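Local coordinates for protein xyloglucan-specific endo-beta-1,4-glucanase BoGH9A (Bacteroides ovatus, PDB 6DHT) that hydrolyses internal beta-1,4-glucosidic linkages in the backbone of xyloglucan, releasing xyloglucan oligosaccharides, at residues Ile202-Ser207 against Thr211-Asp216; Glu217-Leu222 against Glu287-Phe292; Ile357-Ala362 against Glu395-Phe400; Leu349-Gly354 against Phe384-Pro389; Leu23-Tyr26 against Glu30-Ala33. All coordinates share one frame; numbering follows the deposited sequence.

Interaction 1: residues Ile202-Ser207 against Thr211-Asp216; sequences INIPES and TPDLLD. With CA (calcium ion), chain D.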
# COMPACT_ATOMS: atom_id res chain seq x y z
N ILE A 202 13.48 3.58 -11.47
CA ILE A 202 13.84 3.38 -10.05
C ILE A 202 15.09 2.53 -9.84
O ILE A 202 15.38 2.10 -8.71
CB ILE A 202 12.67 2.76 -9.26
CG1 ILE A 202 12.24 1.42 -9.86
CG2 ILE A 202 11.48 3.72 -9.24
CD1 ILE A 202 11.30 0.63 -8.98
N ASN A 203 15.86 2.33 -10.90
CA ASN A 203 17.11 1.59 -10.84
C ASN A 203 16.94 0.19 -10.26
O ASN A 203 17.51 -0.17 -9.23
CB ASN A 203 18.18 2.38 -10.08
CG ASN A 203 19.54 1.70 -10.13
OD1 ASN A 203 19.87 1.02 -11.10
ND2 ASN A 203 20.32 1.86 -9.08
N ILE A 204 16.11 -0.59 -10.94
CA ILE A 204 15.97 -2.02 -10.73
C ILE A 204 16.58 -2.73 -11.95
O ILE A 204 16.86 -2.09 -12.96
CB ILE A 204 14.50 -2.44 -10.53
CG1 ILE A 204 13.60 -1.92 -11.66
CG2 ILE A 204 14.00 -1.95 -9.18
CD1 ILE A 204 12.20 -2.47 -11.65
N PRO A 205 16.79 -4.04 -11.87
CA PRO A 205 17.43 -4.73 -13.00
C PRO A 205 16.68 -4.53 -14.32
O PRO A 205 17.29 -4.57 -15.39
CB PRO A 205 17.44 -6.19 -12.55
CG PRO A 205 17.49 -6.11 -11.07
CD PRO A 205 16.62 -4.94 -10.72
N GLU A 206 15.38 -4.26 -14.22
CA GLU A 206 14.52 -4.15 -15.40
C GLU A 206 14.35 -2.69 -15.86
O GLU A 206 13.48 -2.40 -16.70
CB GLU A 206 13.16 -4.81 -15.13
CG GLU A 206 13.25 -6.27 -14.64
CD GLU A 206 13.60 -6.43 -13.16
OE1 GLU A 206 13.64 -5.43 -12.40
OE2 GLU A 206 13.84 -7.61 -12.74
N SER A 207 15.16 -1.78 -15.32
CA SER A 207 15.00 -0.36 -15.64
C SER A 207 15.39 0.00 -17.08
O SER A 207 15.03 1.07 -17.54
CB SER A 207 15.77 0.54 -14.68
OG SER A 207 15.14 0.57 -13.40
N THR A 211 9.48 -1.85 -20.68
CA THR A 211 8.27 -2.01 -19.88
C THR A 211 8.35 -1.03 -18.70
O THR A 211 9.43 -0.86 -18.13
CB THR A 211 8.16 -3.42 -19.37
OG1 THR A 211 8.16 -4.33 -20.50
CG2 THR A 211 6.85 -3.62 -18.63
N PRO A 212 7.23 -0.37 -18.37
CA PRO A 212 7.25 0.46 -17.15
C PRO A 212 7.69 -0.33 -15.93
O PRO A 212 7.26 -1.46 -15.69
CB PRO A 212 5.79 0.91 -17.01
CG PRO A 212 5.28 0.92 -18.45
CD PRO A 212 5.93 -0.31 -19.05
N ASP A 213 8.58 0.29 -15.17
CA ASP A 213 9.23 -0.35 -14.03
C ASP A 213 8.22 -0.84 -12.98
O ASP A 213 8.45 -1.89 -12.39
CB ASP A 213 10.27 0.55 -13.38
CG ASP A 213 11.57 0.65 -14.15
OD1 ASP A 213 11.68 0.05 -15.25
OD2 ASP A 213 12.48 1.35 -13.67
N LEU A 214 7.13 -0.11 -12.75
CA LEU A 214 6.09 -0.61 -11.85
C LEU A 214 5.59 -1.97 -12.32
O LEU A 214 5.43 -2.87 -11.49
CB LEU A 214 4.93 0.37 -11.69
CG LEU A 214 3.82 -0.08 -10.73
CD1 LEU A 214 3.23 1.17 -10.07
CD2 LEU A 214 2.75 -0.89 -11.39
N LEU A 215 5.36 -2.14 -13.62
CA LEU A 215 4.88 -3.41 -14.13
C LEU A 215 5.96 -4.49 -14.05
O LEU A 215 5.64 -5.63 -13.75
CB LEU A 215 4.41 -3.28 -15.57
CG LEU A 215 3.15 -2.44 -15.78
CD1 LEU A 215 2.71 -2.50 -17.26
CD2 LEU A 215 2.00 -2.83 -14.86
N ASP A 216 7.22 -4.14 -14.30
CA ASP A 216 8.30 -5.12 -14.07
C ASP A 216 8.24 -5.66 -12.65
O ASP A 216 8.37 -6.88 -12.40
CB ASP A 216 9.68 -4.54 -14.30
CG ASP A 216 9.94 -4.17 -15.75
OD1 ASP A 216 9.72 -5.02 -16.66
OD2 ASP A 216 10.38 -3.04 -15.96
CA CA D . 11.42 -1.35 -17.12
O HOH W 1 12.33 0.39 -18.44

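Interaction 2: residues Glu217-Leu222 against Glu287-Phe292; sequences EMQFNL and EDYPGF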
# COMPACT_ATOMS: atom_id res chain seq x y z
N GLU A 217 8.09 -4.76 -11.69
CA GLU A 217 8.07 -5.18 -10.31
C GLU A 217 6.87 -6.09 -10.01
O GLU A 217 7.03 -7.15 -9.40
CB GLU A 217 8.09 -3.99 -9.35
CG GLU A 217 8.38 -4.40 -7.89
CD GLU A 217 9.74 -5.08 -7.75
OE1 GLU A 217 10.75 -4.48 -8.20
OE2 GLU A 217 9.79 -6.23 -7.24
N MET A 218 5.69 -5.69 -10.47
CA MET A 218 4.53 -6.51 -10.27
C MET A 218 4.76 -7.88 -10.85
O MET A 218 4.39 -8.88 -10.25
CB MET A 218 3.26 -5.89 -10.87
CG MET A 218 2.92 -4.46 -10.45
SD MET A 218 2.69 -4.20 -8.68
CE MET A 218 4.29 -3.56 -8.22
N GLN A 219 5.35 -7.93 -12.05
CA GLN A 219 5.50 -9.22 -12.73
C GLN A 219 6.37 -10.17 -11.94
O GLN A 219 6.17 -11.39 -12.00
CB GLN A 219 6.07 -9.01 -14.14
CG GLN A 219 5.37 -9.86 -15.22
CD GLN A 219 5.71 -11.35 -15.19
OE1 GLN A 219 6.87 -11.76 -15.06
NE2 GLN A 219 4.68 -12.18 -15.32
N PHE A 220 7.31 -9.63 -11.18
CA PHE A 220 8.18 -10.49 -10.38
C PHE A 220 7.35 -11.34 -9.43
O PHE A 220 7.69 -12.50 -9.16
CB PHE A 220 9.21 -9.71 -9.59
CG PHE A 220 10.30 -10.59 -9.07
CD1 PHE A 220 11.37 -10.93 -9.88
CD2 PHE A 220 10.21 -11.16 -7.82
CE1 PHE A 220 12.38 -11.77 -9.42
CE2 PHE A 220 11.22 -12.01 -7.35
CZ PHE A 220 12.29 -12.33 -8.17
N ASN A 221 6.29 -10.76 -8.89
CA ASN A 221 5.38 -11.49 -8.03
C ASN A 221 4.30 -12.23 -8.84
O ASN A 221 3.95 -13.34 -8.48
CB ASN A 221 4.76 -10.60 -6.96
CG ASN A 221 4.14 -11.41 -5.83
OD1 ASN A 221 4.85 -11.87 -4.95
ND2 ASN A 221 2.82 -11.61 -5.86
N LEU A 222 3.74 -11.63 -9.89
CA LEU A 222 2.76 -12.33 -10.73
C LEU A 222 3.30 -13.66 -11.25
O LEU A 222 2.56 -14.66 -11.31
CB LEU A 222 2.35 -11.46 -11.91
CG LEU A 222 1.50 -10.23 -11.53
CD1 LEU A 222 1.47 -9.17 -12.67
CD2 LEU A 222 0.08 -10.63 -11.08
N GLU A 287 7.04 -7.99 -25.89
CA GLU A 287 8.48 -8.02 -26.09
C GLU A 287 9.22 -8.51 -24.86
O GLU A 287 10.06 -9.41 -24.94
CB GLU A 287 9.00 -6.65 -26.52
CG GLU A 287 10.51 -6.58 -26.65
CD GLU A 287 11.01 -5.23 -27.15
OE1 GLU A 287 10.23 -4.26 -27.15
OE2 GLU A 287 12.19 -5.15 -27.55
N ASP A 288 8.91 -7.92 -23.71
CA ASP A 288 9.60 -8.28 -22.49
C ASP A 288 8.90 -9.40 -21.73
O ASP A 288 9.53 -10.12 -20.96
CB ASP A 288 9.69 -7.03 -21.60
CG ASP A 288 10.68 -6.00 -22.13
OD1 ASP A 288 11.67 -6.36 -22.81
OD2 ASP A 288 10.47 -4.79 -21.90
N TYR A 289 7.60 -9.53 -21.93
CA TYR A 289 6.82 -10.58 -21.26
C TYR A 289 6.00 -11.42 -22.23
O TYR A 289 4.78 -11.43 -22.19
CB TYR A 289 5.97 -9.96 -20.13
CG TYR A 289 6.85 -9.30 -19.09
CD1 TYR A 289 7.46 -10.06 -18.11
CD2 TYR A 289 7.14 -7.95 -19.15
CE1 TYR A 289 8.31 -9.49 -17.19
CE2 TYR A 289 7.99 -7.36 -18.22
CZ TYR A 289 8.57 -8.14 -17.25
OH TYR A 289 9.43 -7.60 -16.31
N PRO A 290 6.71 -12.16 -23.10
CA PRO A 290 6.01 -12.89 -24.16
C PRO A 290 5.05 -13.94 -23.62
O PRO A 290 5.43 -14.75 -22.78
CB PRO A 290 7.15 -13.55 -24.94
CG PRO A 290 8.31 -13.57 -24.01
CD PRO A 290 8.17 -12.32 -23.18
N GLY A 291 3.80 -13.88 -24.07
CA GLY A 291 2.82 -14.87 -23.69
C GLY A 291 2.12 -14.64 -22.37
O GLY A 291 1.16 -15.34 -22.05
N PHE A 292 2.57 -13.67 -21.58
CA PHE A 292 1.99 -13.54 -20.24
C PHE A 292 0.52 -13.10 -20.25
O PHE A 292 -0.31 -13.63 -19.52
CB PHE A 292 2.84 -12.62 -19.37
CG PHE A 292 2.24 -12.32 -18.03
CD1 PHE A 292 1.95 -13.33 -17.13
CD2 PHE A 292 1.95 -11.01 -17.69
CE1 PHE A 292 1.37 -13.04 -15.93
CE2 PHE A 292 1.39 -10.72 -16.46
CZ PHE A 292 1.10 -11.72 -15.59

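Interaction 3: residues Ile357-Ala362 against Glu395-Phe400; sequences IYREEA and EADRRF. With EDO (1,2-ethanediol), chain L.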
# COMPACT_ATOMS: atom_id res chain seq x y z
N ILE A 357 -21.71 -12.85 -18.82
CA ILE A 357 -21.84 -13.80 -17.74
C ILE A 357 -21.04 -13.32 -16.51
O ILE A 357 -21.46 -13.50 -15.37
CB ILE A 357 -21.43 -15.21 -18.20
CG1 ILE A 357 -21.86 -16.25 -17.18
CG2 ILE A 357 -19.93 -15.30 -18.49
CD1 ILE A 357 -21.85 -17.66 -17.75
N TYR A 358 -19.90 -12.67 -16.75
CA TYR A 358 -19.13 -12.08 -15.65
C TYR A 358 -19.77 -10.80 -15.10
O TYR A 358 -19.79 -10.59 -13.89
CB TYR A 358 -17.69 -11.80 -16.10
CG TYR A 358 -16.87 -13.03 -16.34
CD1 TYR A 358 -16.71 -13.97 -15.33
CD2 TYR A 358 -16.23 -13.25 -17.54
CE1 TYR A 358 -15.96 -15.10 -15.51
CE2 TYR A 358 -15.46 -14.40 -17.73
CZ TYR A 358 -15.34 -15.31 -16.71
OH TYR A 358 -14.58 -16.44 -16.89
N ARG A 359 -20.28 -9.95 -15.98
CA ARG A 359 -21.00 -8.75 -15.57
C ARG A 359 -22.11 -9.07 -14.57
O ARG A 359 -22.27 -8.40 -13.56
CB ARG A 359 -21.59 -8.02 -16.78
CG ARG A 359 -22.39 -6.78 -16.39
CD ARG A 359 -23.28 -6.30 -17.50
NE ARG A 359 -23.74 -4.94 -17.23
CZ ARG A 359 -24.75 -4.61 -16.43
NH1 ARG A 359 -25.44 -5.54 -15.80
NH2 ARG A 359 -25.07 -3.33 -16.24
N GLU A 360 -22.90 -10.10 -14.87
CA GLU A 360 -24.02 -10.43 -14.01
C GLU A 360 -23.54 -10.81 -12.63
O GLU A 360 -24.18 -10.47 -11.64
CB GLU A 360 -24.85 -11.56 -14.64
CG GLU A 360 -25.92 -12.19 -13.75
CD GLU A 360 -27.03 -11.22 -13.35
OE1 GLU A 360 -27.17 -10.16 -13.99
OE2 GLU A 360 -27.77 -11.53 -12.39
N GLU A 361 -22.41 -11.50 -12.55
CA GLU A 361 -21.84 -11.85 -11.25
C GLU A 361 -21.40 -10.61 -10.48
O GLU A 361 -21.63 -10.51 -9.28
CB GLU A 361 -20.67 -12.83 -11.41
CG GLU A 361 -21.04 -14.16 -12.10
CD GLU A 361 -22.17 -14.92 -11.41
OE1 GLU A 361 -21.99 -15.32 -10.24
OE2 GLU A 361 -23.24 -15.10 -12.04
N ALA A 362 -20.80 -9.64 -11.17
CA ALA A 362 -20.44 -8.37 -10.53
C ALA A 362 -21.65 -7.63 -9.99
O ALA A 362 -21.63 -7.12 -8.88
CB ALA A 362 -19.68 -7.49 -11.48
N GLU A 395 -25.44 2.09 -21.67
CA GLU A 395 -26.34 2.78 -20.77
C GLU A 395 -26.44 2.11 -19.40
O GLU A 395 -26.32 2.79 -18.37
CB GLU A 395 -27.75 2.91 -21.39
CG GLU A 395 -28.68 3.70 -20.51
CD GLU A 395 -30.09 3.81 -21.05
OE1 GLU A 395 -30.34 3.36 -22.19
OE2 GLU A 395 -30.94 4.37 -20.33
N ALA A 396 -26.63 0.80 -19.36
CA ALA A 396 -26.81 0.10 -18.10
C ALA A 396 -25.51 0.16 -17.29
O ALA A 396 -25.53 0.33 -16.07
CB ALA A 396 -27.21 -1.35 -18.35
N ASP A 397 -24.38 -0.01 -17.97
CA ASP A 397 -23.08 -0.02 -17.29
C ASP A 397 -22.74 1.37 -16.75
O ASP A 397 -22.17 1.49 -15.64
CB ASP A 397 -21.97 -0.51 -18.21
CG ASP A 397 -22.01 -2.01 -18.41
OD1 ASP A 397 -22.82 -2.68 -17.75
OD2 ASP A 397 -21.20 -2.48 -19.22
N ARG A 398 -23.08 2.41 -17.49
CA ARG A 398 -22.85 3.77 -17.03
C ARG A 398 -23.73 4.07 -15.83
O ARG A 398 -23.28 4.71 -14.87
CB ARG A 398 -23.14 4.76 -18.16
CG ARG A 398 -22.63 6.13 -17.83
CD ARG A 398 -21.25 6.34 -18.42
NE ARG A 398 -20.22 6.10 -17.43
CZ ARG A 398 -18.95 5.80 -17.70
NH1 ARG A 398 -18.53 5.66 -18.95
NH2 ARG A 398 -18.12 5.61 -16.70
N ARG A 399 -24.95 3.58 -15.83
CA ARG A 399 -25.85 3.78 -14.72
C ARG A 399 -25.29 3.10 -13.46
O ARG A 399 -25.34 3.66 -12.36
CB ARG A 399 -27.23 3.23 -15.06
CG ARG A 399 -28.32 3.45 -14.02
CD ARG A 399 -29.39 2.37 -14.12
NE ARG A 399 -29.70 2.07 -15.52
CZ ARG A 399 -30.04 0.87 -15.99
NH1 ARG A 399 -30.12 -0.18 -15.19
NH2 ARG A 399 -30.30 0.72 -17.29
N PHE A 400 -24.77 1.89 -13.63
CA PHE A 400 -24.17 1.18 -12.52
C PHE A 400 -22.94 1.94 -11.99
O PHE A 400 -22.83 2.19 -10.77
CB PHE A 400 -23.77 -0.23 -12.93
CG PHE A 400 -23.22 -1.06 -11.80
CD1 PHE A 400 -23.99 -1.31 -10.69
CD2 PHE A 400 -21.95 -1.58 -11.88
CE1 PHE A 400 -23.49 -2.07 -9.63
CE2 PHE A 400 -21.43 -2.35 -10.83
CZ PHE A 400 -22.21 -2.60 -9.72
C1 EDO L . -19.26 7.16 -13.43
O1 EDO L . -19.98 6.89 -14.64
C2 EDO L . -17.77 7.16 -13.71
O2 EDO L . -17.41 8.40 -14.33

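Interaction 4: residues Leu349-Gly354 against Phe384-Pro389; sequences LYFSTG and FAWLQP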
# COMPACT_ATOMS: atom_id res chain seq x y z
N LEU A 349 -12.84 -9.61 -14.82
CA LEU A 349 -13.07 -10.55 -15.91
C LEU A 349 -14.03 -9.98 -16.95
O LEU A 349 -13.83 -10.17 -18.13
CB LEU A 349 -13.55 -11.90 -15.37
CG LEU A 349 -12.37 -12.75 -14.87
CD1 LEU A 349 -12.81 -13.83 -13.91
CD2 LEU A 349 -11.54 -13.32 -16.02
N TYR A 350 -15.04 -9.26 -16.49
CA TYR A 350 -15.92 -8.56 -17.43
C TYR A 350 -15.13 -7.56 -18.29
O TYR A 350 -15.32 -7.50 -19.52
CB TYR A 350 -17.03 -7.83 -16.70
CG TYR A 350 -17.98 -7.04 -17.58
CD1 TYR A 350 -18.55 -7.61 -18.72
CD2 TYR A 350 -18.34 -5.74 -17.27
CE1 TYR A 350 -19.44 -6.89 -19.53
CE2 TYR A 350 -19.24 -5.03 -18.05
CZ TYR A 350 -19.78 -5.61 -19.18
OH TYR A 350 -20.67 -4.90 -19.96
N PHE A 351 -14.27 -6.76 -17.69
CA PHE A 351 -13.54 -5.76 -18.47
C PHE A 351 -12.48 -6.37 -19.37
O PHE A 351 -12.21 -5.86 -20.46
CB PHE A 351 -12.98 -4.65 -17.57
CG PHE A 351 -14.06 -3.80 -16.95
CD1 PHE A 351 -15.00 -3.16 -17.76
CD2 PHE A 351 -14.17 -3.67 -15.59
CE1 PHE A 351 -16.01 -2.43 -17.21
CE2 PHE A 351 -15.19 -2.93 -15.02
CZ PHE A 351 -16.11 -2.29 -15.84
N SER A 352 -11.92 -7.51 -18.98
CA SER A 352 -10.94 -8.17 -19.84
C SER A 352 -11.53 -9.05 -20.96
O SER A 352 -10.88 -9.22 -21.97
CB SER A 352 -10.00 -9.03 -19.01
OG SER A 352 -9.30 -8.20 -18.08
N THR A 353 -12.74 -9.58 -20.76
CA THR A 353 -13.33 -10.50 -21.75
C THR A 353 -14.55 -9.93 -22.44
O THR A 353 -14.92 -10.40 -23.52
CB THR A 353 -13.75 -11.85 -21.11
OG1 THR A 353 -14.91 -11.68 -20.29
CG2 THR A 353 -12.61 -12.49 -20.34
N GLY A 354 -15.23 -8.98 -21.80
CA GLY A 354 -16.46 -8.44 -22.33
C GLY A 354 -17.67 -9.32 -22.10
O GLY A 354 -18.79 -8.94 -22.47
N PHE A 384 -13.02 0.89 -8.47
CA PHE A 384 -12.08 1.68 -9.24
C PHE A 384 -12.11 1.26 -10.72
O PHE A 384 -12.00 2.10 -11.62
CB PHE A 384 -10.64 1.56 -8.71
CG PHE A 384 -10.41 2.04 -7.28
CD1 PHE A 384 -11.24 2.94 -6.65
CD2 PHE A 384 -9.34 1.52 -6.57
CE1 PHE A 384 -10.97 3.33 -5.34
CE2 PHE A 384 -9.06 1.92 -5.28
CZ PHE A 384 -9.88 2.81 -4.67
N ALA A 385 -12.26 -0.04 -10.95
CA ALA A 385 -12.31 -0.57 -12.31
C ALA A 385 -13.54 -0.03 -13.06
O ALA A 385 -13.42 0.47 -14.17
CB ALA A 385 -12.32 -2.07 -12.28
N TRP A 386 -14.70 -0.08 -12.43
CA TRP A 386 -15.92 0.49 -13.02
C TRP A 386 -15.84 2.00 -13.28
O TRP A 386 -16.47 2.49 -14.22
CB TRP A 386 -17.12 0.19 -12.11
CG TRP A 386 -17.62 -1.22 -12.28
CD1 TRP A 386 -17.31 -2.29 -11.53
CD2 TRP A 386 -18.53 -1.68 -13.29
NE1 TRP A 386 -17.94 -3.42 -12.01
CE2 TRP A 386 -18.72 -3.05 -13.08
CE3 TRP A 386 -19.21 -1.06 -14.35
CZ2 TRP A 386 -19.54 -3.82 -13.90
CZ3 TRP A 386 -20.03 -1.82 -15.15
CH2 TRP A 386 -20.19 -3.18 -14.93
N LEU A 387 -15.06 2.73 -12.48
CA LEU A 387 -14.97 4.19 -12.59
C LEU A 387 -13.87 4.65 -13.55
O LEU A 387 -13.71 5.84 -13.78
CB LEU A 387 -14.73 4.81 -11.22
CG LEU A 387 -15.84 4.65 -10.19
CD1 LEU A 387 -15.36 5.27 -8.89
CD2 LEU A 387 -17.15 5.26 -10.63
N GLN A 388 -13.13 3.72 -14.12
CA GLN A 388 -12.02 4.05 -15.02
C GLN A 388 -12.48 4.81 -16.26
O GLN A 388 -13.40 4.36 -16.95
CB GLN A 388 -11.33 2.76 -15.45
CG GLN A 388 -9.83 2.85 -15.49
CD GLN A 388 -9.17 1.49 -15.64
OE1 GLN A 388 -9.12 0.69 -14.68
NE2 GLN A 388 -8.68 1.21 -16.83
N PRO A 389 -11.82 5.93 -16.57
CA PRO A 389 -12.19 6.70 -17.77
C PRO A 389 -11.74 6.06 -19.08
O PRO A 389 -10.99 5.08 -19.08
CB PRO A 389 -11.50 8.04 -17.55
CG PRO A 389 -10.35 7.74 -16.66
CD PRO A 389 -10.78 6.61 -15.78

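Interaction 5: residues Leu23-Tyr26 against Glu30-Ala33; sequences LGYY and EKIA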
# COMPACT_ATOMS: atom_id res chain seq x y z
N LEU A 23 9.20 16.21 4.10
CA LEU A 23 9.75 16.20 2.75
C LEU A 23 9.63 17.60 2.15
O LEU A 23 10.54 18.06 1.45
CB LEU A 23 9.04 15.17 1.89
CG LEU A 23 9.05 13.74 2.39
CD1 LEU A 23 8.71 12.80 1.22
CD2 LEU A 23 10.34 13.30 3.06
N GLY A 24 8.53 18.28 2.43
CA GLY A 24 8.31 19.64 1.96
C GLY A 24 6.97 19.78 1.26
O GLY A 24 6.07 18.95 1.44
N TYR A 25 6.85 20.83 0.45
CA TYR A 25 5.58 21.23 -0.13
C TYR A 25 5.69 21.58 -1.59
O TYR A 25 6.69 22.14 -2.03
CB TYR A 25 5.04 22.47 0.58
CG TYR A 25 4.93 22.30 2.05
CD1 TYR A 25 3.81 21.71 2.64
CD2 TYR A 25 5.94 22.74 2.88
CE1 TYR A 25 3.72 21.52 4.00
CE2 TYR A 25 5.86 22.57 4.24
CZ TYR A 25 4.74 21.97 4.80
OH TYR A 25 4.65 21.79 6.16
N TYR A 26 4.65 21.24 -2.36
CA TYR A 26 4.58 21.71 -3.74
C TYR A 26 4.29 23.21 -3.74
O TYR A 26 3.63 23.71 -2.82
CB TYR A 26 3.49 20.99 -4.54
CG TYR A 26 3.78 19.51 -4.77
CD1 TYR A 26 4.54 19.08 -5.84
CD2 TYR A 26 3.34 18.56 -3.85
CE1 TYR A 26 4.83 17.73 -6.03
CE2 TYR A 26 3.62 17.21 -4.03
CZ TYR A 26 4.38 16.81 -5.09
OH TYR A 26 4.67 15.48 -5.22
N GLU A 30 -1.40 23.64 -0.23
CA GLU A 30 -1.64 24.15 1.10
C GLU A 30 -0.39 23.84 1.92
O GLU A 30 0.21 22.76 1.79
CB GLU A 30 -2.88 23.48 1.69
CG GLU A 30 -3.30 23.93 3.08
CD GLU A 30 -4.55 23.20 3.53
OE1 GLU A 30 -4.44 22.11 4.12
OE2 GLU A 30 -5.66 23.69 3.25
N LYS A 31 0.03 24.80 2.74
CA LYS A 31 1.26 24.64 3.52
C LYS A 31 1.00 24.93 4.98
O LYS A 31 0.90 26.09 5.39
CB LYS A 31 2.38 25.53 2.97
CG LYS A 31 2.58 25.33 1.49
CD LYS A 31 3.72 26.16 0.88
CE LYS A 31 3.73 26.06 -0.62
NZ LYS A 31 2.50 26.70 -1.18
N ILE A 32 0.88 23.87 5.76
CA ILE A 32 0.50 23.96 7.15
C ILE A 32 1.43 23.15 8.04
O ILE A 32 1.78 22.00 7.73
CB ILE A 32 -0.97 23.56 7.35
CG1 ILE A 32 -1.86 24.68 6.77
CG2 ILE A 32 -1.28 23.29 8.86
CD1 ILE A 32 -3.31 24.47 6.90
N ALA A 33 1.87 23.78 9.13
CA ALA A 33 2.60 23.11 10.18
C ALA A 33 1.78 23.23 11.45
O ALA A 33 0.92 24.10 11.52
CB ALA A 33 3.97 23.76 10.37

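Interaction 1: residues Ile202-Ser207 against Thr211-Asp216
A calcium site at the start of helix 213-226 ties Glu206 to Asp213 and Asp216. Four of its protein ligands come from these segments: Glu206 O, Thr211 O, Asp213 OD1 and Asp216 OD2 each lie 2.3 to 2.4 Å from the calcium ion. A water and Asn209 OD1 bring the ligand count to six. Asp213 and Asp216 each give one oxygen to the metal, and the carboxylate planes of Glu206 and Asp216 lie 32° apart. Asp213 OD2 instead faces the loop. Asp213 OD2 accepts Ile202 N at 3.3 Å through its anti lone pair, with 167° at the hydrogen. Ser207 OG, 2.8 Å from Asp213 OD2, donates from above the carboxylate plane. Ser207 OG in turn accepts Ile204 N at 2.9 Å, so the serine links the turn 204-207 to the aspartate. Outside, Asp216 OD1 is hydrogen-bonded to Tyr289 OH, and Glu206 OE2 pairs with Arg119. With both oxygens of Asp213 engaged, rotation of its carboxylate is restricted, and the calcium probably favours the ionised form of the ligating Asp213 and Asp216.

Interaction 2: residues Glu217-Leu222 against Glu287-Phe292
Gln219 reaches out from helix 213-226 to pass between the rings of Tyr289 and Phe292. Its CB lies 3.8 Å from Tyr289 CE1, and the next carbon, CG, sits over one face of the tyrosine ring, 3.6 Å from Tyr289 CD1. The chain then bends (chi2 -74°), and Gln219 CD stays close to Tyr289 CD1, at 3.6 Å. At the tip the amide divides its contacts. Gln219 OE1 comes within 3.4 Å of Tyr289 CE1, with amide and tyrosine ring planes 46° apart. The segment facing the helix, 287-292, holds a type II turn from Tyr289 to Phe292, with Gly291 as N-cap of helix 292-309; this turn brings both aromatic side chains to bear on one residue of helix 213-226. Gln219 NE2 lands over the centre of the Phe292 ring, 3.3 Å above its plane, the amide standing at 73° to that ring. One helical turn further along, Leu222 CB approaches Phe292 CZ at 3.9 Å, the two side chains running roughly at right angles, while Phe292 also meets Phe282 edge-to-face.

Interaction 3: residues Ile357-Ala362 against Glu395-Phe400
Arg359 and Asp397 meet with their flat ends nearly coplanar, guanidinium and carboxylate planes being only 10° apart. The arginine arrives with its edge: NE and NH2 converge on a single oxygen, Asp397 OD1, forming a salt bridge with a forked pair of hydrogen bonds. Arg359 NH2 stands 2.8 Å from Asp397 OD1, nearly on the line of the C-O bond, but its N-H is bent (131°). The modelled separation of Arg359 NE from Asp397 OD1, 2.5 Å, is very short, and its exact value deserves caution. Reach comes from the arginine chain: CG lies opposite the backbone N (chi1 178°) and the methylenes run on extended to NE. To one side of the bridge, Arg359 NH2 touches Ala396 CB at 3.6 Å. Elsewhere on helix 395-416, Arg398 NE and NH2 both hydrogen-bond to O1 of a 1,2-ethanediol molecule, probably from the crystallisation liquor. The bridge thus spans helices 356-364 and 395-416, and helix 339-353 joins them through Tyr350, whose hydroxyl hydrogen-bonds to Asp397 OD2.

Interaction 4: residues Leu349-Gly354 against Phe384-Pro389
One face of the Trp386 indole receives the edge of the Phe351 ring, a T-shaped pair with planes at 72° and the phenyl centroid 4.9 Å from that of the six-membered indole ring. Phe351 CZ does the pointing; it stands over the centre of the indole and comes within 3.6 Å of Trp386 CD2. At the far rim of the indole, Tyr350 CE2 touches Trp386 CH2 at 3.7 Å, the ring planes inclined at 32°. The phenyl ring of Phe351 carries Tyr350 CD2 over the rim of one face, 4.1 Å above its plane; together the three rings form an aromatic cluster. Both neighbours on helix 339-353 reach the indole, Tyr350 with CG anti to its N (179°). Ala385 CB packs against Phe351 CE2 at 4.1 Å. Around the cluster, Trp386 NE1 hydrogen-bonds to Ser347 OG and Arg391 makes a cation-pi contact with Phe351. The end of helix 339-353 thereby rests on the end of helix 379-386, and helix 395-416 contributes Phe400, edge-to-face with Trp386.

Interaction 5: residues Leu23-Tyr26 against Glu30-Ala33
The backbones of Tyr25 and Lys31 approach to 6.6 Å between CA atoms, both residues in extended conformation, on the two limbs of the loop that leads into strand 32-35. Across this gap the phenol of Tyr25 and the aliphatic chain of Lys31 lie against each other. Lys31 CB sits over one face of the tyrosine ring, 4.2 Å from the Tyr25 ring centroid and 14° off its normal, which defines a CH-pi contact. Further along, Lys31 CG meets Tyr25 CG at 3.9 Å. The lysine stays extended until its last bond, where it bends (chi4 66°), and Lys31 CE lies 3.2 Å from Tyr26 O; its ammonium is bound by the carbonyls of Gln29 and Pro27. All this belongs to the N-terminal Ig-like domain, in which strand 32-35 pairs with strands 18-19 and 72-76. The ring of Tyr25 extends toward the start of strand 32-35, and Tyr25 OH gives a weak hydrogen bond to Ile32 O at 3.3 Å. That carbonyl also accepts from Arg477 NH1. Along one limb Glu30 forms a salt bridge with Arg469 of helix 461-474, and along the other Tyr26 OH hydrogen-bonds to Asp565 of helix 551-567.

Two pairs of contacts touch directly. Interactions 1 and 2, with centres 11 Å apart, share helix 213-226 and are joined by probable hydrogen bonds between Asp216 OD1 and Tyr289 OH (2.6 Å) and between Thr211 OG1 and Asp288 OD2 (2.7 Å), so Asp288 and Tyr289 form part of a second shell round the calcium site. Interactions 3 and 4, centres 10 Å apart, alternate along the chain and meet where Asp397 OD2 lies 2.6 Å from Tyr350 OH. These two clusters do not touch; the nearest atoms of interactions 2 and 4 are about 11 Å apart. Interaction 5 belongs to the Ig-like domain, its centre about 30 Å from that of interaction 1. All five lie away from the predicted catalytic residues.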